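Local coordinates for cytochrome c-550-like protein (Thermosynechococcus elongatus, PDB 4LJI) that probably acts as a low-potential, heme-binding cytochrome c in electron transport and can partially replace cytochrome c-550 of photosystem II, at residues A2-V8 with L36-R41; L64-L69 with I121-A125. All coordinates share one frame; numbering follows the deposited sequence.

Contact 1 of 2, residues A2-V8 with L36-R41; sequences AGVDNYV and LTRGKR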
loop_
_atom_site.group_PDB
_atom_site.type_symbol
_atom_site.label_atom_id
_atom_site.label_comp_id
_atom_site.label_asym_id
_atom_site.label_seq_id
_atom_site.Cartn_x
_atom_site.Cartn_y
_atom_site.Cartn_z
ATOM N N ALA A 2 11.952 9.718 -15.784
ATOM C CA ALA A 2 11.063 8.627 -15.398
ATOM C C ALA A 2 11.679 7.269 -15.715
ATOM O O ALA A 2 11.119 6.233 -15.363
ATOM C CB ALA A 2 9.704 8.774 -16.081
ATOM N N GLY A 3 12.839 7.279 -16.374
ATOM C CA GLY A 3 13.514 6.053 -16.773
ATOM C C GLY A 3 14.226 5.347 -15.630
ATOM O O GLY A 3 14.027 4.151 -15.393
ATOM N N VAL A 4 15.080 6.086 -14.931
ATOM C CA VAL A 4 15.670 5.592 -13.691
ATOM C C VAL A 4 15.305 6.539 -12.555
ATOM O O VAL A 4 15.515 7.749 -12.643
ATOM C CB VAL A 4 17.199 5.466 -13.779
ATOM C CG1 VAL A 4 17.777 4.966 -12.451
ATOM C CG2 VAL A 4 17.590 4.538 -14.918
ATOM N N ASP A 5 14.755 5.997 -11.483
ATOM C CA ASP A 5 14.367 6.845 -10.371
ATOM C C ASP A 5 15.572 7.187 -9.488
ATOM O O ASP A 5 16.489 6.389 -9.328
ATOM C CB ASP A 5 13.216 6.210 -9.589
ATOM C CG ASP A 5 11.889 6.295 -10.341
ATOM O OD1 ASP A 5 11.908 6.471 -11.583
ATOM O OD2 ASP A 5 10.827 6.188 -9.694
ATOM N N ASN A 6 15.572 8.404 -8.941
ATOM C CA ASN A 6 16.691 8.870 -8.127
ATOM C C ASN A 6 16.970 7.953 -6.947
ATOM O O ASN A 6 18.122 7.730 -6.602
ATOM C CB ASN A 6 16.491 10.313 -7.644
ATOM C CG ASN A 6 17.710 10.852 -6.886
ATOM O OD1 ASN A 6 18.771 11.072 -7.476
ATOM N ND2 ASN A 6 17.561 11.061 -5.575
ATOM N N TYR A 7 15.913 7.411 -6.351
ATOM C CA TYR A 7 16.074 6.508 -5.211
ATOM C C TYR A 7 17.015 5.355 -5.529
ATOM O O TYR A 7 17.812 4.948 -4.698
ATOM C CB TYR A 7 14.726 6.002 -4.698
ATOM C CG TYR A 7 14.840 5.028 -3.540
ATOM C CD1 TYR A 7 14.927 5.485 -2.233
ATOM C CD2 TYR A 7 14.899 3.651 -3.759
ATOM C CE1 TYR A 7 15.049 4.608 -1.177
ATOM C CE2 TYR A 7 14.997 2.764 -2.706
ATOM C CZ TYR A 7 15.075 3.255 -1.414
ATOM O OH TYR A 7 15.182 2.389 -0.355
ATOM N N VAL A 8 16.915 4.840 -6.747
ATOM C CA VAL A 8 17.784 3.753 -7.189
ATOM C C VAL A 8 19.261 4.168 -7.366
ATOM O O VAL A 8 20.191 3.424 -7.007
ATOM C CB VAL A 8 17.240 3.148 -8.498
ATOM C CG1 VAL A 8 18.306 2.202 -9.113
ATOM C CG2 VAL A 8 15.868 2.495 -8.261
ATOM N N LEU A 36 15.417 -2.105 -11.511
ATOM C CA LEU A 36 15.166 -1.808 -10.094
ATOM C C LEU A 36 14.172 -0.677 -9.933
ATOM O O LEU A 36 13.399 -0.671 -8.979
ATOM C CB LEU A 36 16.471 -1.493 -9.373
ATOM C CG LEU A 36 17.484 -2.637 -9.346
ATOM C CD1 LEU A 36 18.872 -2.105 -9.056
ATOM C CD2 LEU A 36 17.090 -3.657 -8.305
ATOM N N THR A 37 14.181 0.278 -10.864
ATOM C CA THR A 37 13.169 1.334 -10.872
ATOM C C THR A 37 11.791 0.757 -11.085
ATOM O O THR A 37 10.812 1.191 -10.437
ATOM C CB THR A 37 13.418 2.338 -11.985
ATOM O OG1 THR A 37 14.628 3.038 -11.722
ATOM C CG2 THR A 37 12.274 3.330 -12.134
ATOM N N ARG A 38 11.706 -0.249 -11.956
ATOM C CA ARG A 38 10.413 -0.890 -12.230
ATOM C C ARG A 38 9.942 -1.714 -11.033
ATOM O O ARG A 38 8.761 -1.721 -10.650
ATOM C CB ARG A 38 10.476 -1.749 -13.501
ATOM C CG ARG A 38 10.499 -0.911 -14.787
ATOM C CD ARG A 38 10.368 -1.756 -16.033
ATOM N NE ARG A 38 10.808 -1.019 -17.213
ATOM C CZ ARG A 38 10.942 -1.555 -18.424
ATOM N NH1 ARG A 38 10.659 -2.835 -18.622
ATOM N NH2 ARG A 38 11.355 -0.809 -19.436
ATOM N N GLY A 39 10.906 -2.328 -10.353
ATOM C CA GLY A 39 10.620 -3.124 -9.175
ATOM C C GLY A 39 10.157 -2.225 -8.030
ATOM O O GLY A 39 9.205 -2.573 -7.288
ATOM N N LYS A 40 10.797 -1.056 -7.893
ATOM C CA LYS A 40 10.408 -0.048 -6.876
ATOM C C LYS A 40 8.972 0.394 -7.103
ATOM O O LYS A 40 8.161 0.405 -6.181
ATOM C CB LYS A 40 11.324 1.174 -6.938
ATOM C CG LYS A 40 10.852 2.358 -6.088
ATOM C CD LYS A 40 11.730 3.576 -6.349
ATOM C CE LYS A 40 11.291 4.783 -5.547
ATOM N NZ LYS A 40 11.503 4.465 -4.125
ATOM N N ARG A 41 8.653 0.704 -8.353
ATOM C CA ARG A 41 7.290 1.098 -8.684
ATOM C C ARG A 41 6.278 0.005 -8.322
ATOM O O ARG A 41 5.210 0.286 -7.789
ATOM C CB ARG A 41 7.219 1.474 -10.162
ATOM C CG ARG A 41 5.866 1.949 -10.644
ATOM C CD ARG A 41 6.092 2.803 -11.860
ATOM N NE ARG A 41 7.226 3.705 -11.656
ATOM C CZ ARG A 41 7.111 4.991 -11.340
ATOM N NH1 ARG A 41 5.908 5.535 -11.207
ATOM N NH2 ARG A 41 8.197 5.736 -11.176
HETATM O O HOH W 1 10.343 3.634 -9.368
#
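D5 meets the helix 33-46 through both its backbone and its side chain. D5 N donates to T37 OG1 at 3.0 Å, nearly straight at 166°. T37 OG1 is also hydrogen-bonded to A33 O, one turn back in its own helix, so the hydroxyl ties the N-terminal segment to that turn. A valine in place of T37 has no hydroxyl and would probably leave D5 N without this acceptor and A33 O without its side-chain partner.

The D5 side chain is modelled in two conformers, and its contacts are those of the one given. In it, the T37 methyl, anti to the backbone N, lies against the carboxylate, with T37 CG2 3.2 Å from D5 OD1. The other oxygen, D5 OD2, forms a salt bridge to R41 NH2 at 3.1 Å. It reaches the edge of the guanidinium, and the two flat groups stand almost perpendicular, 85° apart. The same D5 OD2 accepts from a water, at 2.6 Å from the water O, and this water also donates to T37 O.

Further along, K40 is extended until a bend at chi4 (65°) brings NZ over one face of the Y7 ring. K40 NZ lies 3.9 Å from the Y7 ring centroid, a cation-pi contact displaced toward CG. K40 NZ has E44 as a second, long and weak ionic partner. Apolar packing is modest: V8 CG1 lies 4.1 Å from L36 CB, and V8 CG2 rests near T37 OG1.

The contact lays the chain's N-terminal segment and the start of helix 6-10 on helix 33-46. Helix 111-127 lies beside both, with F120 touching Y7 and K40 and A119 touching L36.

Contact 2 of 2, residues L64-L69 with I121-A125; sequences LSLKDL and ILRAA. With HEC (heme c), chain C.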
loop_
_atom_site.group_PDB
_atom_site.type_symbol
_atom_site.label_atom_id
_atom_site.label_comp_id
_atom_site.label_asym_id
_atom_site.label_seq_id
_atom_site.Cartn_x
_atom_site.Cartn_y
_atom_site.Cartn_z
ATOM N N LEU A 64 11.378 -6.791 6.267
ATOM C CA LEU A 64 12.109 -7.006 5.022
ATOM C C LEU A 64 13.593 -6.717 5.184
ATOM O O LEU A 64 14.319 -6.532 4.198
ATOM C CB LEU A 64 11.483 -6.265 3.828
ATOM C CG LEU A 64 9.984 -6.471 3.634
ATOM C CD1 LEU A 64 9.496 -5.727 2.370
ATOM C CD2 LEU A 64 9.588 -7.957 3.628
ATOM N N SER A 65 14.065 -6.682 6.439
ATOM C CA SER A 65 15.494 -6.480 6.657
ATOM C C SER A 65 16.260 -7.686 6.145
ATOM O O SER A 65 15.686 -8.796 6.114
ATOM C CB SER A 65 15.841 -6.258 8.131
ATOM O OG SER A 65 15.605 -7.415 8.930
ATOM N N LEU A 66 17.531 -7.511 5.763
ATOM C CA LEU A 66 18.320 -8.648 5.265
ATOM C C LEU A 66 18.450 -9.725 6.335
ATOM O O LEU A 66 18.399 -10.912 6.040
ATOM C CB LEU A 66 19.703 -8.220 4.772
ATOM C CG LEU A 66 20.429 -9.325 4.008
ATOM C CD1 LEU A 66 19.597 -9.773 2.796
ATOM C CD2 LEU A 66 21.851 -8.897 3.608
ATOM N N LYS A 67 18.601 -9.298 7.590
ATOM C CA LYS A 67 18.631 -10.235 8.710
ATOM C C LYS A 67 17.382 -11.124 8.760
ATOM O O LYS A 67 17.478 -12.355 8.887
ATOM C CB LYS A 67 18.760 -9.462 10.047
ATOM C CG LYS A 67 18.361 -10.301 11.246
ATOM C CD LYS A 67 18.504 -9.568 12.591
ATOM C CE LYS A 67 18.101 -10.521 13.709
ATOM N NZ LYS A 67 18.145 -9.912 15.074
ATOM N N ASP A 68 16.205 -10.515 8.650
ATOM C CA ASP A 68 14.953 -11.248 8.781
ATOM C C ASP A 68 14.740 -12.147 7.549
ATOM O O ASP A 68 14.359 -13.305 7.672
ATOM C CB ASP A 68 13.790 -10.281 8.994
ATOM C CG ASP A 68 13.768 -9.696 10.415
ATOM O OD1 ASP A 68 14.600 -10.108 11.267
ATOM O OD2 ASP A 68 12.887 -8.852 10.705
ATOM N N LEU A 69 15.052 -11.612 6.383
ATOM C CA LEU A 69 14.980 -12.409 5.170
ATOM C C LEU A 69 15.875 -13.629 5.237
ATOM O O LEU A 69 15.445 -14.743 4.900
ATOM C CB LEU A 69 15.340 -11.567 3.941
ATOM C CG LEU A 69 14.298 -10.482 3.605
ATOM C CD1 LEU A 69 14.873 -9.541 2.541
ATOM C CD2 LEU A 69 12.962 -11.110 3.159
ATOM N N ILE A 121 13.603 -5.439 -3.548
ATOM C CA ILE A 121 13.573 -5.721 -2.115
ATOM C C ILE A 121 14.945 -6.190 -1.684
ATOM O O ILE A 121 15.453 -5.775 -0.636
ATOM C CB ILE A 121 12.535 -6.812 -1.768
ATOM C CG1 ILE A 121 11.114 -6.276 -1.950
ATOM C CG2 ILE A 121 12.727 -7.308 -0.310
ATOM C CD1 ILE A 121 10.082 -7.378 -1.885
ATOM N N LEU A 122 15.553 -7.041 -2.502
ATOM C CA LEU A 122 16.836 -7.645 -2.165
ATOM C C LEU A 122 17.970 -6.619 -2.147
ATOM O O LEU A 122 18.828 -6.624 -1.238
ATOM C CB LEU A 122 17.114 -8.813 -3.113
ATOM C CG LEU A 122 18.145 -9.849 -2.724
ATOM C CD1 LEU A 122 17.993 -10.198 -1.259
ATOM C CD2 LEU A 122 17.898 -11.060 -3.604
ATOM N N ARG A 123 18.016 -5.755 -3.152
ATOM C CA ARG A 123 18.997 -4.670 -3.142
ATOM C C ARG A 123 18.779 -3.648 -2.041
ATOM O O ARG A 123 19.725 -3.179 -1.429
ATOM C CB ARG A 123 19.076 -3.988 -4.500
ATOM C CG ARG A 123 20.099 -2.853 -4.608
ATOM C CD ARG A 123 21.510 -3.312 -4.286
ATOM N NE ARG A 123 22.475 -2.284 -4.681
ATOM C CZ ARG A 123 23.789 -2.441 -4.646
ATOM N NH1 ARG A 123 24.302 -3.603 -4.248
ATOM N NH2 ARG A 123 24.577 -1.436 -5.019
ATOM N N ALA A 124 17.528 -3.288 -1.788
ATOM C CA ALA A 124 17.213 -2.400 -0.702
ATOM C C ALA A 124 17.658 -2.942 0.645
ATOM O O ALA A 124 18.244 -2.218 1.458
ATOM C CB ALA A 124 15.698 -2.136 -0.690
ATOM N N ALA A 125 17.340 -4.207 0.901
ATOM C CA ALA A 125 17.755 -4.866 2.140
ATOM C C ALA A 125 19.267 -4.822 2.318
ATOM O O ALA A 125 19.772 -4.641 3.445
ATOM C CB ALA A 125 17.263 -6.340 2.139
HETATM FE FE HEC C . 4.348 -9.014 2.897
HETATM C CHA HEC C . 6.025 -11.071 5.104
HETATM C CHB HEC C . 6.923 -9.309 0.624
HETATM C CHC HEC C . 2.519 -7.176 0.519
HETATM C CHD HEC C . 2.048 -8.281 5.241
HETATM N NA HEC C . 6.126 -9.931 2.867
HETATM C C1A HEC C . 6.593 -10.773 3.876
HETATM C C2A HEC C . 7.891 -11.278 3.473
HETATM C C3A HEC C . 8.129 -10.773 2.232
HETATM C C4A HEC C . 7.047 -9.983 1.825
HETATM C CMA HEC C . 9.345 -11.048 1.387
HETATM C CAA HEC C . 8.826 -12.187 4.272
HETATM C CBA HEC C . 9.707 -11.357 5.239
HETATM C CGA HEC C . 10.677 -12.178 6.053
HETATM O O1A HEC C . 10.817 -13.420 5.873
HETATM O O2A HEC C . 11.383 -11.595 6.939
HETATM N NB HEC C . 4.653 -8.341 0.946
HETATM C C1B HEC C . 5.752 -8.628 0.222
HETATM C C2B HEC C . 5.622 -8.035 -1.051
HETATM C C3B HEC C . 4.381 -7.455 -1.142
HETATM C C4B HEC C . 3.783 -7.648 0.190
HETATM C CMB HEC C . 6.646 -8.127 -2.161
HETATM C CAB HEC C . 3.789 -6.714 -2.282
HETATM C CBB HEC C . 3.532 -7.545 -3.361
HETATM N NC HEC C . 2.602 -7.915 2.880
HETATM C C1C HEC C . 2.036 -7.278 1.808
HETATM C C2C HEC C . 0.927 -6.570 2.288
HETATM C C3C HEC C . 0.773 -6.874 3.616
HETATM C C4C HEC C . 1.832 -7.741 4.001
HETATM C CMC HEC C . 0.034 -5.670 1.446
HETATM C CAC HEC C . -0.277 -6.287 4.507
HETATM C CBC HEC C . -1.591 -6.505 4.270
HETATM N ND HEC C . 4.110 -9.561 4.778
HETATM C C1D HEC C . 3.067 -9.194 5.537
HETATM C C2D HEC C . 3.134 -9.874 6.830
HETATM C C3D HEC C . 4.243 -10.639 6.813
HETATM C C4D HEC C . 4.860 -10.420 5.514
HETATM C CMD HEC C . 2.151 -9.715 7.974
HETATM C CAD HEC C . 4.714 -11.550 7.914
HETATM C CBD HEC C . 4.281 -12.978 7.518
HETATM C CGD HEC C . 4.374 -14.212 8.394
HETATM O O1D HEC C . 5.363 -14.456 9.137
HETATM O O2D HEC C . 3.426 -15.035 8.340
HETATM O O HOH W 2 18.136 -4.760 5.932
#
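L66 and A125 bring the start of helix 66-70 close to helix 111-127, with their CA atoms 4.9 Å apart. The small A125 side chain permits this approach. A125 CB sits 3.6 Å from L64 O and also touches L66 N, L66 CB and L69 CD1. No direct hydrogen bond crosses the contact. Instead a water accepts from L66 N and donates to A125 O. S65 is the N-cap of the short helix, S65 OG accepting from D68 N at 3.2 Å.

L69 divides its two methyls between helix and cofactor. L69 CD1 meets I121 CG2 at 4.2 Å, while L69 CD2 lies by the propionate carbons CBA and CGA of the heme. L66 CD1 lies beside L122 CD1. L64 CB faces I121 CG2, and L64 CD2 reaches the porphyrin at 3.5 Å from heme C3A. I121 likewise splits: CG2 turns to L64 and L69, and I121 CD1, held out by an extended chi2 (169°), touches heme methyl CMB at 3.5 Å. D68 CB approaches propionate oxygen O2A.

L64, D68, L69 and I121 belong to the heme c pocket. The contact joins the C-terminal helix to the heme-lining segment after the CXXCH motif, as in the cytochrome c fold.

Helix 33-46 and helix 111-127 lie next to each other, and each contact adds a short segment to one of them. The centres of the contacts are about 17 Å apart, and their nearest atoms about 4 Å. Contact 1 is peripheral, about 14 Å from the chain centre, and has charged side chains, D5, K40 and R41, among its main partners. It relies on directed polar bonds and a cation-pi pair. Contact 2 is more central, at about 7 Å, and is mainly aliphatic. Its cross-segment polar link is one water. Contact 2 helps form the heme pocket, whereas in contact 1 the K40 side chain stays about 11 Å from the heme.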